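Long-range contacts in copper-transporting ATPase (Sulfolobus solfataricus, PDB 2YJ6), which probably couples ATP hydrolysis to the transport of copper ions across the cell membrane, and is represented here by its catalytic domain with an ATP analogue bound: residues I32-G37 and V201-D206; L39-P44 and S134-P139; I156-D161 and E177-L182; D218-M223 and N232-I237. The protein carries 1 engineered substitution. One frame throughout, in Å; residues are numbered along the deposited sequence.

Contact 1 (I32-G37 and V201-D206); sequences IFNKTG and VLMIGD. Engineered in segment 32-37: N34 (natural residue Asp).
Two neighbouring parallel strands of the Rossmann-like P-domain sheet join where I32 and F33 bridge M203 and I204. I32 N donates to L202 O (2.9 Å), I32 O accepts from I204 N, and N34 N reaches I204 O (3.1 Å), all nearly straight. On one face M203 sets off with CG anti to its backbone N (chi1 174°) and then bends at chi3 (-85°), which presses CE on I32 CG2 at 3.4 Å, tight for two carbons. I32 CD1 rests on V201 CG1 (3.8 Å). Strand 30-34 leads into the DKTGT motif, whose aspartate is phosphorylated in P-type ATPases; here it is the engineered N34, with OD1 bonded to K187 and ND2 at 3.8 Å from M203 SD. With an alanine replacing M203, I32 CG2 and the amide of N34 would probably lose their shared neighbour, opening a gap beside I191 of helix 184-196. On the other face F33 and I204 lie side by side, and I204 CD1 makes an off-centre CH-pi contact, 4.2 Å from the F33 ring centroid. Beyond G205, where the GDGxND motif begins, D206 OD1 accepts from V208 N, while D206 OD2 faces T36 O at 3.3 Å, acceptor against acceptor.

Contact 2 (L39-P44 and S134-P139); sequences LTYGTP and SDVPRP. With A99 (5'-O-[(S)-hydroxy{[(R)-hydroxy({(S)-hydroxy[(1S)-1-(2-nitrophenyl)ethoxy]phosphoryl}oxy)phosphoryl]oxy}phosphoryl]adenosine), chain C.
D135 reaches across to T40 and T43 with a carboxylate gripped at both oxygens. Its CG stands opposite the backbone N (chi1 -154°), which turns the group across the T40 side chain at about a right angle. D135 OD2 accepts from T40 OG1 (2.8 Å), 56° out of the carboxylate plane. T43 N meets the opposite face of the carboxylate, 3.0 Å from D135 OD1, which also takes V136 N (2.8 Å) on the anti side, closer to the plane; together these bonds should fix the carboxylate's rotation. T40 OG1, wedged between its own N and carbonyl carbon (chi1 66°), also accepts from G37 N. Y41 N bonds V136 O, at the edge of the Y41 ring, and Y41 CD2 packs obliquely on V136 CB (3.9 Å). R138 N points straight at L39 O (3.0 Å). R138, extended from CG to NE, lays its guanidinium so that Y41 CA stands over one face, toward the rim. The nitrophenyl ring of the ATP analogue lies against this crossing, C1' 3.4 Å from D135 OD2 and C6' 3.2 Å from G42 O. Such paired linkers, one bearing Asp-X-Pro-Arg, form the hinge between the P and N domains of P-type ATPases.

Contact 3 (I156-D161 and E177-L182); sequences IILSGD and EYYSNL
S159 O receives L182 N at 2.9 Å, nearly straight (169°), in the carbonyl plane and on a lone pair. The turn that brings L182 N round passes through N181, whose phi is positive; N181 N makes a weak bond to D161 O, and S180 CB sits 3.5 Å from the same oxygen. L182 CG stands opposite its own carbonyl carbon (chi1 -48°), which lays the branch over S159 O and sets CD1 obliquely on L158 CD2 at 3.6 Å. The same L158 methyl also meets Y179 CD2 (3.9 Å), the two side chains alongside and pointing the same way, while I156 CG2 comes to the edge of the Y179 ring. Strands 154-158 and 178-179 are the two ends of a beta-alpha-beta crossover through helix 163-172, the second being an edge strand of the P-domain sheet. Their parallel bonds run I157 N to E177 O, Y179 N to I157 O (3.0 Å) and S159 N to Y179 O. On the face towards that helix I157 CB touches Y178 CB (3.9 Å), and the tyrosine ring leads away over E163, K167 and S170. S159-D161 corresponds to the TGD motif of P-type ATPases, serine coming first, and its residues bind ATP in another structure of this protein; S159 OG accepts from D161 N at 3.0 Å in an ST turn, and D161 OD2 forms a salt bridge with K35.

Contact 4 (D218-M223 and N232-I237); sequences DVSVAM and NVADII
V233 approaches S220 with its carbonyl, O lying 4.0 Å from S220 OG, as the chain turns into strand 236-238, which runs parallel to strand 219-223 in the Rossmann-like P-domain sheet. A234 follows with its methyl group, CB touching A222 CB at 3.5 Å. D235 then pairs with S220 in both directions. D235 N donates to S220 OG (2.9 Å), while D235 OD2 accepts S220 N (2.7 Å, 162°) on its anti side, 33° out of the carboxylate plane. The aspartate manages both because CG lies beside its own N (chi1 -58°); so placed, carboxylate and backbone N meet the same serine. S220 OG adds a weak bond to D235 OD2. Putting an alanine at D235 would probably leave the buried S220 N without its acceptor and the serine hydroxyl without its weak one. I236 takes up the sheet pattern, its N donating to S220 O (3.1 Å) and its O accepting from A222 N. Its CD1 stretches to V219 CG1 and V221 CG2, both at 4.3 Å, on the face where V21 of helix 21-26 also packs. I237 adds a CA-H...O contact, its CA 3.4 Å from A222 O.

Contacts 1, 3 and 4 are joins in one P-domain sheet. Strand 30-34 of contact 1 neighbours strand 154-158 of contact 3 (F33 O to L158 N, 2.9 Å), and strand 201-205 neighbours strand 219-223 of contact 4 (M203 O to V221 N, 2.8 Å). Contacts 3 and 4 lie toward opposite ends, centres 20 Å apart. Contact 2, whose centre is 14 Å from that of contact 1, leaves the sheet for the N domain; F33 CD2 meets L39 CD2 at 3.7 Å. The catalytic ends converge: K35 CD lies 3.5 Å from S159 OG, and the side chains of T36 and D161 come within about 4 and 5 Å of the analogue (nearest atoms), that of M223 within about 12 Å.

Contact 1 (I32-G37 and V201-D206)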
loop_
_atom_site.group_PDB
_atom_site.type_symbol
_atom_site.label_atom_id
_atom_site.label_comp_id
_atom_site.label_asym_id
_atom_site.label_seq_id
_atom_site.Cartn_x
_atom_site.Cartn_y
_atom_site.Cartn_z
ATOM N N ILE A 32 -6.657 2.721 13.064
ATOM C CA ILE A 32 -5.953 3.389 11.969
ATOM C C ILE A 32 -5.532 2.439 10.849
ATOM O O ILE A 32 -4.843 1.454 11.082
ATOM C CB ILE A 32 -4.712 4.132 12.452
ATOM C CG1 ILE A 32 -5.126 5.277 13.376
ATOM C CG2 ILE A 32 -3.911 4.640 11.245
ATOM C CD1 ILE A 32 -3.979 6.090 13.901
ATOM N N PHE A 33 -5.974 2.744 9.636
ATOM C CA PHE A 33 -5.615 1.967 8.458
ATOM C C PHE A 33 -4.521 2.656 7.646
ATOM O O PHE A 33 -4.670 3.811 7.232
ATOM C CB PHE A 33 -6.842 1.749 7.561
ATOM C CG PHE A 33 -7.855 0.802 8.137
ATOM C CD1 PHE A 33 -8.848 1.257 8.995
ATOM C CD2 PHE A 33 -7.811 -0.544 7.828
ATOM C CE1 PHE A 33 -9.779 0.374 9.539
ATOM C CE2 PHE A 33 -8.739 -1.427 8.358
ATOM C CZ PHE A 33 -9.726 -0.976 9.216
ATOM N N ASN A 34 -3.418 1.950 7.435
ATOM C CA ASN A 34 -2.489 2.309 6.368
ATOM C C ASN A 34 -3.074 1.837 5.051
ATOM O O ASN A 34 -3.194 0.637 4.833
ATOM C CB ASN A 34 -1.139 1.638 6.579
ATOM C CG ASN A 34 -0.066 2.624 6.960
ATOM O OD1 ASN A 34 0.630 3.171 6.096
ATOM N ND2 ASN A 34 0.063 2.879 8.260
ATOM N N LYS A 35 -3.439 2.766 4.175
ATOM C CA LYS A 35 -4.167 2.413 2.940
ATOM C C LYS A 35 -3.614 1.205 2.167
ATOM O O LYS A 35 -4.239 0.149 2.118
ATOM C CB LYS A 35 -4.268 3.632 2.013
ATOM C CG LYS A 35 -4.834 3.330 0.619
ATOM C CD LYS A 35 -4.521 4.469 -0.333
ATOM C CE LYS A 35 -4.968 4.147 -1.739
ATOM N NZ LYS A 35 -4.550 5.213 -2.674
ATOM N N THR A 36 -2.442 1.369 1.558
ATOM C CA THR A 36 -1.894 0.367 0.632
ATOM C C THR A 36 -1.625 -0.999 1.277
ATOM O O THR A 36 -0.851 -1.094 2.226
ATOM C CB THR A 36 -0.559 0.859 0.037
ATOM O OG1 THR A 36 -0.698 2.215 -0.402
ATOM C CG2 THR A 36 -0.115 -0.035 -1.111
ATOM N N GLY A 37 -2.237 -2.053 0.742
ATOM C CA GLY A 37 -2.010 -3.400 1.228
ATOM C C GLY A 37 -3.021 -3.862 2.274
ATOM O O GLY A 37 -3.059 -5.039 2.620
ATOM N N VAL A 201 -4.437 3.425 20.583
ATOM C CA VAL A 201 -4.422 3.235 19.134
ATOM C C VAL A 201 -4.112 1.813 18.663
ATOM O O VAL A 201 -3.051 1.264 18.955
ATOM C CB VAL A 201 -3.453 4.238 18.463
ATOM C CG1 VAL A 201 -3.355 3.984 16.966
ATOM C CG2 VAL A 201 -3.907 5.660 18.735
ATOM N N LEU A 202 -5.052 1.229 17.925
ATOM C CA LEU A 202 -4.783 0.014 17.171
ATOM C C LEU A 202 -4.538 0.333 15.674
ATOM O O LEU A 202 -5.345 1.017 15.023
ATOM C CB LEU A 202 -5.908 -0.997 17.346
ATOM C CG LEU A 202 -5.599 -2.349 16.696
ATOM C CD1 LEU A 202 -6.288 -3.488 17.421
ATOM C CD2 LEU A 202 -5.946 -2.339 15.202
ATOM N N MET A 203 -3.413 -0.147 15.149
ATOM C CA MET A 203 -3.009 0.167 13.776
ATOM C C MET A 203 -2.730 -1.089 12.957
ATOM O O MET A 203 -2.090 -2.015 13.443
ATOM C CB MET A 203 -1.778 1.088 13.731
ATOM C CG MET A 203 -1.252 1.300 12.297
ATOM S SD MET A 203 0.179 2.376 12.060
ATOM C CE MET A 203 -0.631 3.957 11.976
ATOM N N ILE A 204 -3.238 -1.099 11.725
ATOM C CA ILE A 204 -3.025 -2.182 10.763
ATOM C C ILE A 204 -2.198 -1.669 9.568
ATOM O O ILE A 204 -2.565 -0.672 8.956
ATOM C CB ILE A 204 -4.375 -2.719 10.244
ATOM C CG1 ILE A 204 -5.288 -3.100 11.412
ATOM C CG2 ILE A 204 -4.168 -3.914 9.322
ATOM C CD1 ILE A 204 -6.728 -2.704 11.228
ATOM N N GLY A 205 -1.094 -2.342 9.245
ATOM C CA GLY A 205 -0.249 -1.953 8.116
ATOM C C GLY A 205 0.333 -3.173 7.421
ATOM O O GLY A 205 -0.180 -4.266 7.599
ATOM N N ASP A 206 1.396 -3.023 6.638
ATOM C CA ASP A 206 2.052 -4.230 6.099
ATOM C C ASP A 206 3.533 -4.417 6.488
ATOM O O ASP A 206 3.825 -4.823 7.613
ATOM C CB ASP A 206 1.808 -4.414 4.590
ATOM C CG ASP A 206 2.382 -3.291 3.754
ATOM O OD1 ASP A 206 3.402 -2.701 4.168
ATOM O OD2 ASP A 206 1.812 -3.009 2.672
#

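Contact 2 (L39-P44 and S134-P139)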
loop_
_atom_site.group_PDB
_atom_site.type_symbol
_atom_site.label_atom_id
_atom_site.label_comp_id
_atom_site.label_asym_id
_atom_site.label_seq_id
_atom_site.Cartn_x
_atom_site.Cartn_y
_atom_site.Cartn_z
ATOM N N LEU A 39 -6.597 -1.822 2.880
ATOM C CA LEU A 39 -7.810 -1.512 2.133
ATOM C C LEU A 39 -7.676 -1.853 0.630
ATOM O O LEU A 39 -8.675 -1.978 -0.081
ATOM C CB LEU A 39 -8.183 -0.043 2.338
ATOM C CG LEU A 39 -8.349 0.323 3.819
ATOM C CD1 LEU A 39 -8.717 1.780 3.984
ATOM C CD2 LEU A 39 -9.399 -0.566 4.498
ATOM N N THR A 40 -6.446 -2.021 0.153
ATOM C CA THR A 40 -6.219 -2.451 -1.228
ATOM C C THR A 40 -5.450 -3.760 -1.250
ATOM O O THR A 40 -4.917 -4.188 -0.221
ATOM C CB THR A 40 -5.416 -1.407 -2.030
ATOM O OG1 THR A 40 -4.084 -1.307 -1.506
ATOM C CG2 THR A 40 -6.079 -0.050 -1.960
ATOM N N TYR A 41 -5.384 -4.399 -2.417
ATOM C CA TYR A 41 -4.512 -5.564 -2.576
ATOM C C TYR A 41 -3.051 -5.152 -2.578
ATOM O O TYR A 41 -2.168 -5.990 -2.379
ATOM C CB TYR A 41 -4.794 -6.310 -3.874
ATOM C CG TYR A 41 -6.104 -7.028 -3.896
ATOM C CD1 TYR A 41 -6.212 -8.326 -3.416
ATOM C CD2 TYR A 41 -7.241 -6.412 -4.406
ATOM C CE1 TYR A 41 -7.423 -8.995 -3.435
ATOM C CE2 TYR A 41 -8.453 -7.068 -4.433
ATOM C CZ TYR A 41 -8.543 -8.359 -3.949
ATOM O OH TYR A 41 -9.756 -9.011 -3.978
ATOM N N GLY A 42 -2.797 -3.864 -2.804
ATOM C CA GLY A 42 -1.438 -3.371 -2.938
ATOM C C GLY A 42 -0.805 -3.803 -4.251
ATOM O O GLY A 42 0.405 -4.002 -4.323
ATOM N N THR A 43 -1.630 -3.946 -5.290
ATOM C CA THR A 43 -1.161 -4.362 -6.615
ATOM C C THR A 43 -1.437 -3.306 -7.694
ATOM O O THR A 43 -2.583 -3.097 -8.091
ATOM C CB THR A 43 -1.842 -5.667 -7.063
ATOM O OG1 THR A 43 -3.253 -5.450 -7.186
ATOM C CG2 THR A 43 -1.588 -6.779 -6.067
ATOM N N PRO A 44 -0.382 -2.642 -8.179
ATOM C CA PRO A 44 -0.545 -1.595 -9.203
ATOM C C PRO A 44 -0.988 -2.096 -10.596
ATOM O O PRO A 44 -0.592 -3.168 -11.043
ATOM C CB PRO A 44 0.843 -0.947 -9.264
ATOM C CG PRO A 44 1.774 -1.983 -8.728
ATOM C CD PRO A 44 0.996 -2.715 -7.671
ATOM N N SER A 134 -2.774 2.683 -11.057
ATOM C CA SER A 134 -3.654 2.571 -9.883
ATOM C C SER A 134 -3.543 1.238 -9.131
ATOM O O SER A 134 -2.977 0.272 -9.637
ATOM C CB SER A 134 -5.116 2.783 -10.273
ATOM O OG SER A 134 -5.315 4.078 -10.808
ATOM N N ASP A 135 -4.102 1.223 -7.919
ATOM C CA ASP A 135 -4.185 0.045 -7.054
ATOM C C ASP A 135 -5.603 -0.486 -7.232
ATOM O O ASP A 135 -6.413 0.163 -7.896
ATOM C CB ASP A 135 -3.975 0.482 -5.591
ATOM C CG ASP A 135 -3.430 -0.631 -4.688
ATOM O OD1 ASP A 135 -3.712 -1.826 -4.927
ATOM O OD2 ASP A 135 -2.713 -0.287 -3.720
ATOM N N VAL A 136 -5.902 -1.645 -6.636
ATOM C CA VAL A 136 -7.253 -2.219 -6.620
ATOM C C VAL A 136 -7.795 -2.350 -5.186
ATOM O O VAL A 136 -7.174 -2.999 -4.350
ATOM C CB VAL A 136 -7.248 -3.642 -7.217
ATOM C CG1 VAL A 136 -8.677 -4.171 -7.396
ATOM C CG2 VAL A 136 -6.485 -3.670 -8.519
ATOM N N PRO A 137 -8.968 -1.760 -4.906
ATOM C CA PRO A 137 -9.612 -1.910 -3.588
ATOM C C PRO A 137 -10.137 -3.330 -3.326
ATOM O O PRO A 137 -10.686 -3.969 -4.223
ATOM C CB PRO A 137 -10.773 -0.912 -3.647
ATOM C CG PRO A 137 -11.091 -0.793 -5.107
ATOM C CD PRO A 137 -9.762 -0.920 -5.819
ATOM N N ARG A 138 -9.961 -3.806 -2.094
ATOM C CA ARG A 138 -10.352 -5.160 -1.711
ATOM C C ARG A 138 -11.846 -5.375 -1.868
ATOM O O ARG A 138 -12.632 -4.457 -1.654
ATOM C CB ARG A 138 -9.918 -5.470 -0.274
ATOM C CG ARG A 138 -8.412 -5.610 -0.112
ATOM C CD ARG A 138 -8.016 -6.102 1.279
ATOM N NE ARG A 138 -6.574 -6.318 1.363
ATOM C CZ ARG A 138 -5.985 -7.489 1.147
ATOM N NH1 ARG A 138 -6.717 -8.556 0.862
ATOM N NH2 ARG A 138 -4.664 -7.601 1.221
ATOM N N PRO A 139 -12.238 -6.606 -2.222
ATOM C CA PRO A 139 -13.601 -6.948 -2.633
ATOM C C PRO A 139 -14.665 -6.497 -1.643
ATOM O O PRO A 139 -15.511 -5.678 -2.006
ATOM C CB PRO A 139 -13.567 -8.484 -2.731
ATOM C CG PRO A 139 -12.392 -8.906 -1.938
ATOM C CD PRO A 139 -11.392 -7.805 -2.105
HETATM C "C'" A99 C . 3.702 1.705 -6.095
HETATM N N1 A99 C . 9.969 2.801 -13.173
HETATM C C2 A99 C . 9.319 3.978 -13.251
HETATM N N3 A99 C . 9.163 4.797 -12.203
HETATM C C4 A99 C . 9.676 4.470 -10.985
HETATM C C5 A99 C . 10.396 3.195 -10.826
HETATM C C6 A99 C . 10.523 2.338 -12.026
HETATM N N6 A99 C . 11.174 1.145 -11.989
HETATM N N7 A99 C . 10.781 3.126 -9.538
HETATM C C8 A99 C . 10.343 4.253 -8.925
HETATM N N9 A99 C . 9.680 5.048 -9.783
HETATM P PA A99 C . 9.586 4.601 -4.434
HETATM P PB A99 C . 7.208 3.199 -3.999
HETATM P PG A99 C . 4.454 3.713 -4.434
HETATM O "O'L" A99 C . 1.415 3.110 -6.900
HETATM O "O'M" A99 C . -0.335 1.994 -7.324
HETATM C "C1'" A99 C . 0.219 0.218 -5.366
HETATM O O1A A99 C . 8.986 5.571 -3.442
HETATM C C1B A99 C . 9.086 6.362 -9.458
HETATM O O1B A99 C . 7.245 1.688 -3.890
HETATM O O1G A99 C . 4.300 2.830 -3.215
HETATM C "C2'" A99 C . 1.168 1.075 -5.901
HETATM N "N2'" A99 C . 0.737 2.106 -6.742
HETATM O "O2'" A99 C . 6.861 7.244 -9.494
HETATM O O2A A99 C . 10.798 3.782 -4.071
HETATM C C2B A99 C . 7.660 6.170 -8.984
HETATM O O2B A99 C . 7.191 4.055 -2.750
HETATM O O2G A99 C . 3.609 3.079 -5.666
HETATM C "C3'" A99 C . 2.600 0.859 -5.565
HETATM O "O3'" A99 C . 6.544 6.788 -6.925
HETATM O O3A A99 C . 8.443 3.602 -4.938
HETATM C C3B A99 C . 7.744 6.229 -7.475
HETATM O O3B A99 C . 5.978 3.629 -4.959
HETATM O O3G A99 C . 4.084 5.178 -4.319
HETATM C "C4'" A99 C . 2.933 -0.205 -4.737
HETATM O "O4'" A99 C . 9.817 6.945 -8.369
HETATM C C4B A99 C . 8.964 7.108 -7.228
HETATM C "C5'" A99 C . 1.944 -1.029 -4.217
HETATM O "O5'" A99 C . 9.876 5.361 -5.824
HETATM C C5B A99 C . 9.700 6.775 -5.933
HETATM C "C6'" A99 C . 0.608 -0.820 -4.532
HETATM C "CM'" A99 C . 5.031 1.050 -5.727
#

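Contact 3 (I156-D161 and E177-L182)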
loop_
_atom_site.group_PDB
_atom_site.type_symbol
_atom_site.label_atom_id
_atom_site.label_comp_id
_atom_site.label_asym_id
_atom_site.label_seq_id
_atom_site.Cartn_x
_atom_site.Cartn_y
_atom_site.Cartn_z
ATOM N N ILE A 156 -9.652 6.141 11.079
ATOM C CA ILE A 156 -8.754 7.074 10.408
ATOM C C ILE A 156 -7.963 6.404 9.291
ATOM O O ILE A 156 -7.512 5.261 9.429
ATOM C CB ILE A 156 -7.757 7.697 11.411
ATOM C CG1 ILE A 156 -8.497 8.529 12.461
ATOM C CG2 ILE A 156 -6.732 8.564 10.687
ATOM C CD1 ILE A 156 -7.595 9.127 13.520
ATOM N N ILE A 157 -7.794 7.113 8.180
ATOM C CA ILE A 157 -7.024 6.574 7.056
ATOM C C ILE A 157 -5.743 7.359 6.818
ATOM O O ILE A 157 -5.763 8.588 6.747
ATOM C CB ILE A 157 -7.858 6.517 5.763
ATOM C CG1 ILE A 157 -9.012 5.531 5.944
ATOM C CG2 ILE A 157 -6.995 6.120 4.580
ATOM C CD1 ILE A 157 -9.813 5.297 4.713
ATOM N N LEU A 158 -4.625 6.647 6.720
ATOM C CA LEU A 158 -3.350 7.286 6.384
ATOM C C LEU A 158 -2.893 6.831 5.004
ATOM O O LEU A 158 -2.912 5.634 4.709
ATOM C CB LEU A 158 -2.281 6.963 7.436
ATOM C CG LEU A 158 -2.590 7.390 8.875
ATOM C CD1 LEU A 158 -1.480 7.009 9.842
ATOM C CD2 LEU A 158 -2.857 8.879 8.937
ATOM N N SER A 159 -2.469 7.778 4.168
ATOM C CA SER A 159 -2.016 7.454 2.809
ATOM C C SER A 159 -0.863 8.349 2.321
ATOM O O SER A 159 -0.710 9.495 2.747
ATOM C CB SER A 159 -3.205 7.521 1.830
ATOM O OG SER A 159 -2.809 7.372 0.470
ATOM N N GLY A 160 -0.052 7.812 1.422
ATOM C CA GLY A 160 0.964 8.598 0.748
ATOM C C GLY A 160 0.457 9.229 -0.543
ATOM O O GLY A 160 1.068 10.168 -1.060
ATOM N N ASP A 161 -0.656 8.716 -1.064
ATOM C CA ASP A 161 -1.207 9.178 -2.348
ATOM C C ASP A 161 -1.835 10.572 -2.291
ATOM O O ASP A 161 -1.952 11.177 -1.222
ATOM C CB ASP A 161 -2.236 8.181 -2.881
ATOM C CG ASP A 161 -1.623 6.838 -3.225
ATOM O OD1 ASP A 161 -0.376 6.728 -3.257
ATOM O OD2 ASP A 161 -2.390 5.891 -3.481
ATOM N N GLU A 177 -12.500 11.029 8.174
ATOM C CA GLU A 177 -11.194 11.437 8.680
ATOM C C GLU A 177 -10.040 10.675 8.022
ATOM O O GLU A 177 -9.836 9.486 8.270
ATOM C CB GLU A 177 -11.138 11.289 10.202
ATOM C CG GLU A 177 -9.983 12.035 10.848
ATOM C CD GLU A 177 -10.286 12.448 12.281
ATOM O OE1 GLU A 177 -11.439 12.245 12.727
ATOM O OE2 GLU A 177 -9.374 12.975 12.958
ATOM N N TYR A 178 -9.290 11.380 7.184
ATOM C CA TYR A 178 -8.185 10.802 6.435
ATOM C C TYR A 178 -7.127 11.883 6.226
ATOM O O TYR A 178 -7.448 13.077 6.214
ATOM C CB TYR A 178 -8.679 10.285 5.081
ATOM C CG TYR A 178 -9.190 11.381 4.173
ATOM C CD1 TYR A 178 -8.315 12.114 3.380
ATOM C CD2 TYR A 178 -10.541 11.693 4.118
ATOM C CE1 TYR A 178 -8.767 13.118 2.553
ATOM C CE2 TYR A 178 -11.010 12.706 3.289
ATOM C CZ TYR A 178 -10.113 13.415 2.509
ATOM O OH TYR A 178 -10.555 14.421 1.682
ATOM N N TYR A 179 -5.872 11.463 6.081
ATOM C CA TYR A 179 -4.764 12.372 5.806
ATOM C C TYR A 179 -3.986 11.858 4.598
ATOM O O TYR A 179 -3.532 10.711 4.599
ATOM C CB TYR A 179 -3.842 12.468 7.022
ATOM C CG TYR A 179 -4.524 12.989 8.264
ATOM C CD1 TYR A 179 -4.739 14.352 8.433
ATOM C CD2 TYR A 179 -4.966 12.126 9.256
ATOM C CE1 TYR A 179 -5.373 14.843 9.557
ATOM C CE2 TYR A 179 -5.602 12.605 10.394
ATOM C CZ TYR A 179 -5.803 13.967 10.537
ATOM O OH TYR A 179 -6.434 14.471 11.650
ATOM N N SER A 180 -3.826 12.708 3.581
ATOM C CA SER A 180 -3.197 12.316 2.324
ATOM C C SER A 180 -1.763 12.854 2.181
ATOM O O SER A 180 -1.370 13.771 2.891
ATOM C CB SER A 180 -4.061 12.770 1.137
ATOM O OG SER A 180 -4.256 14.173 1.158
ATOM N N ASN A 181 -0.978 12.263 1.284
ATOM C CA ASN A 181 0.340 12.811 0.960
ATOM C C ASN A 181 1.392 12.683 2.052
ATOM O O ASN A 181 2.281 13.528 2.150
ATOM C CB ASN A 181 0.214 14.300 0.641
ATOM C CG ASN A 181 0.232 14.576 -0.821
ATOM O OD1 ASN A 181 -0.816 14.669 -1.460
ATOM N ND2 ASN A 181 1.433 14.704 -1.380
ATOM N N LEU A 182 1.290 11.659 2.885
ATOM C CA LEU A 182 2.172 11.581 4.049
ATOM C C LEU A 182 3.463 10.829 3.747
ATOM O O LEU A 182 3.463 9.838 3.024
ATOM C CB LEU A 182 1.455 10.933 5.244
ATOM C CG LEU A 182 0.051 11.408 5.625
ATOM C CD1 LEU A 182 -0.603 10.381 6.527
ATOM C CD2 LEU A 182 0.038 12.798 6.283
#

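Contact 4 (D218-M223 and N232-I237)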
loop_
_atom_site.group_PDB
_atom_site.type_symbol
_atom_site.label_atom_id
_atom_site.label_comp_id
_atom_site.label_asym_id
_atom_site.label_seq_id
_atom_site.Cartn_x
_atom_site.Cartn_y
_atom_site.Cartn_z
ATOM N N ASP A 218 -0.324 1.202 20.208
ATOM C CA ASP A 218 -0.648 0.411 21.391
ATOM C C ASP A 218 -0.812 -1.071 21.043
ATOM O O ASP A 218 -0.301 -1.940 21.753
ATOM C CB ASP A 218 -1.889 0.987 22.116
ATOM C CG ASP A 218 -1.611 2.374 22.730
ATOM O OD1 ASP A 218 -0.869 2.457 23.744
ATOM O OD2 ASP A 218 -2.086 3.383 22.167
ATOM N N VAL A 219 -1.537 -1.346 19.958
ATOM C CA VAL A 219 -1.684 -2.698 19.437
ATOM C C VAL A 219 -1.437 -2.679 17.925
ATOM O O VAL A 219 -2.147 -2.002 17.190
ATOM C CB VAL A 219 -3.092 -3.287 19.690
ATOM C CG1 VAL A 219 -3.264 -4.608 18.921
ATOM C CG2 VAL A 219 -3.349 -3.493 21.188
ATOM N N SER A 220 -0.433 -3.425 17.472
ATOM C CA SER A 220 -0.107 -3.463 16.062
ATOM C C SER A 220 -0.613 -4.735 15.382
ATOM O O SER A 220 -0.537 -5.827 15.955
ATOM C CB SER A 220 1.404 -3.292 15.862
ATOM O OG SER A 220 2.128 -4.206 16.657
ATOM N N VAL A 221 -1.130 -4.569 14.161
ATOM C CA VAL A 221 -1.559 -5.683 13.307
ATOM C C VAL A 221 -0.865 -5.641 11.925
ATOM O O VAL A 221 -0.969 -4.644 11.191
ATOM C CB VAL A 221 -3.092 -5.695 13.071
ATOM C CG1 VAL A 221 -3.491 -6.875 12.147
ATOM C CG2 VAL A 221 -3.875 -5.747 14.399
ATOM N N ALA A 222 -0.175 -6.725 11.581
ATOM C CA ALA A 222 0.503 -6.853 10.284
ATOM C C ALA A 222 -0.134 -7.919 9.366
ATOM O O ALA A 222 -0.538 -8.984 9.833
ATOM C CB ALA A 222 1.976 -7.170 10.501
ATOM N N MET A 223 -0.216 -7.632 8.067
ATOM C CA MET A 223 -0.682 -8.618 7.076
ATOM C C MET A 223 0.298 -9.789 6.917
ATOM O O MET A 223 1.504 -9.635 7.120
ATOM C CB MET A 223 -0.903 -7.961 5.709
ATOM C CG MET A 223 -1.796 -6.733 5.750
ATOM S SD MET A 223 -3.502 -7.066 6.251
ATOM C CE MET A 223 -3.973 -8.328 5.066
ATOM N N ASN A 232 8.716 -9.208 12.788
ATOM C CA ASN A 232 9.300 -8.248 13.722
ATOM C C ASN A 232 8.353 -7.537 14.688
ATOM O O ASN A 232 8.128 -8.009 15.809
ATOM C CB ASN A 232 10.124 -7.209 12.951
ATOM N N VAL A 233 7.812 -6.399 14.256
ATOM C CA VAL A 233 7.104 -5.492 15.162
ATOM C C VAL A 233 5.792 -6.028 15.744
ATOM O O VAL A 233 5.633 -6.075 16.971
ATOM C CB VAL A 233 6.793 -4.109 14.511
ATOM C CG1 VAL A 233 6.110 -3.203 15.534
ATOM C CG2 VAL A 233 8.053 -3.451 13.947
ATOM N N ALA A 234 4.874 -6.433 14.861
ATOM C CA ALA A 234 3.450 -6.581 15.203
ATOM C C ALA A 234 3.112 -7.527 16.358
ATOM O O ALA A 234 3.716 -8.589 16.522
ATOM C CB ALA A 234 2.631 -6.942 13.964
ATOM N N ASP A 235 2.146 -7.097 17.160
ATOM C CA ASP A 235 1.545 -7.910 18.189
ATOM C C ASP A 235 0.802 -9.099 17.549
ATOM O O ASP A 235 0.803 -10.214 18.086
ATOM C CB ASP A 235 0.573 -7.051 19.015
ATOM C CG ASP A 235 1.259 -5.822 19.665
ATOM O OD1 ASP A 235 2.353 -5.971 20.251
ATOM O OD2 ASP A 235 0.705 -4.703 19.585
ATOM N N ILE A 236 0.172 -8.847 16.402
ATOM C CA ILE A 236 -0.686 -9.823 15.744
ATOM C C ILE A 236 -0.415 -9.904 14.241
ATOM O O ILE A 236 -0.371 -8.880 13.539
ATOM C CB ILE A 236 -2.167 -9.461 15.915
ATOM C CG1 ILE A 236 -2.520 -9.280 17.392
ATOM C CG2 ILE A 236 -3.087 -10.510 15.245
ATOM C CD1 ILE A 236 -3.843 -8.605 17.587
ATOM N N ILE A 237 -0.265 -11.124 13.742
ATOM C CA ILE A 237 -0.107 -11.339 12.308
ATOM C C ILE A 237 -1.344 -12.010 11.729
ATOM O O ILE A 237 -1.799 -13.052 12.214
ATOM C CB ILE A 237 1.162 -12.143 11.987
ATOM C CG1 ILE A 237 2.387 -11.327 12.395
ATOM C CG2 ILE A 237 1.224 -12.492 10.498
ATOM C CD1 ILE A 237 3.560 -12.159 12.750
#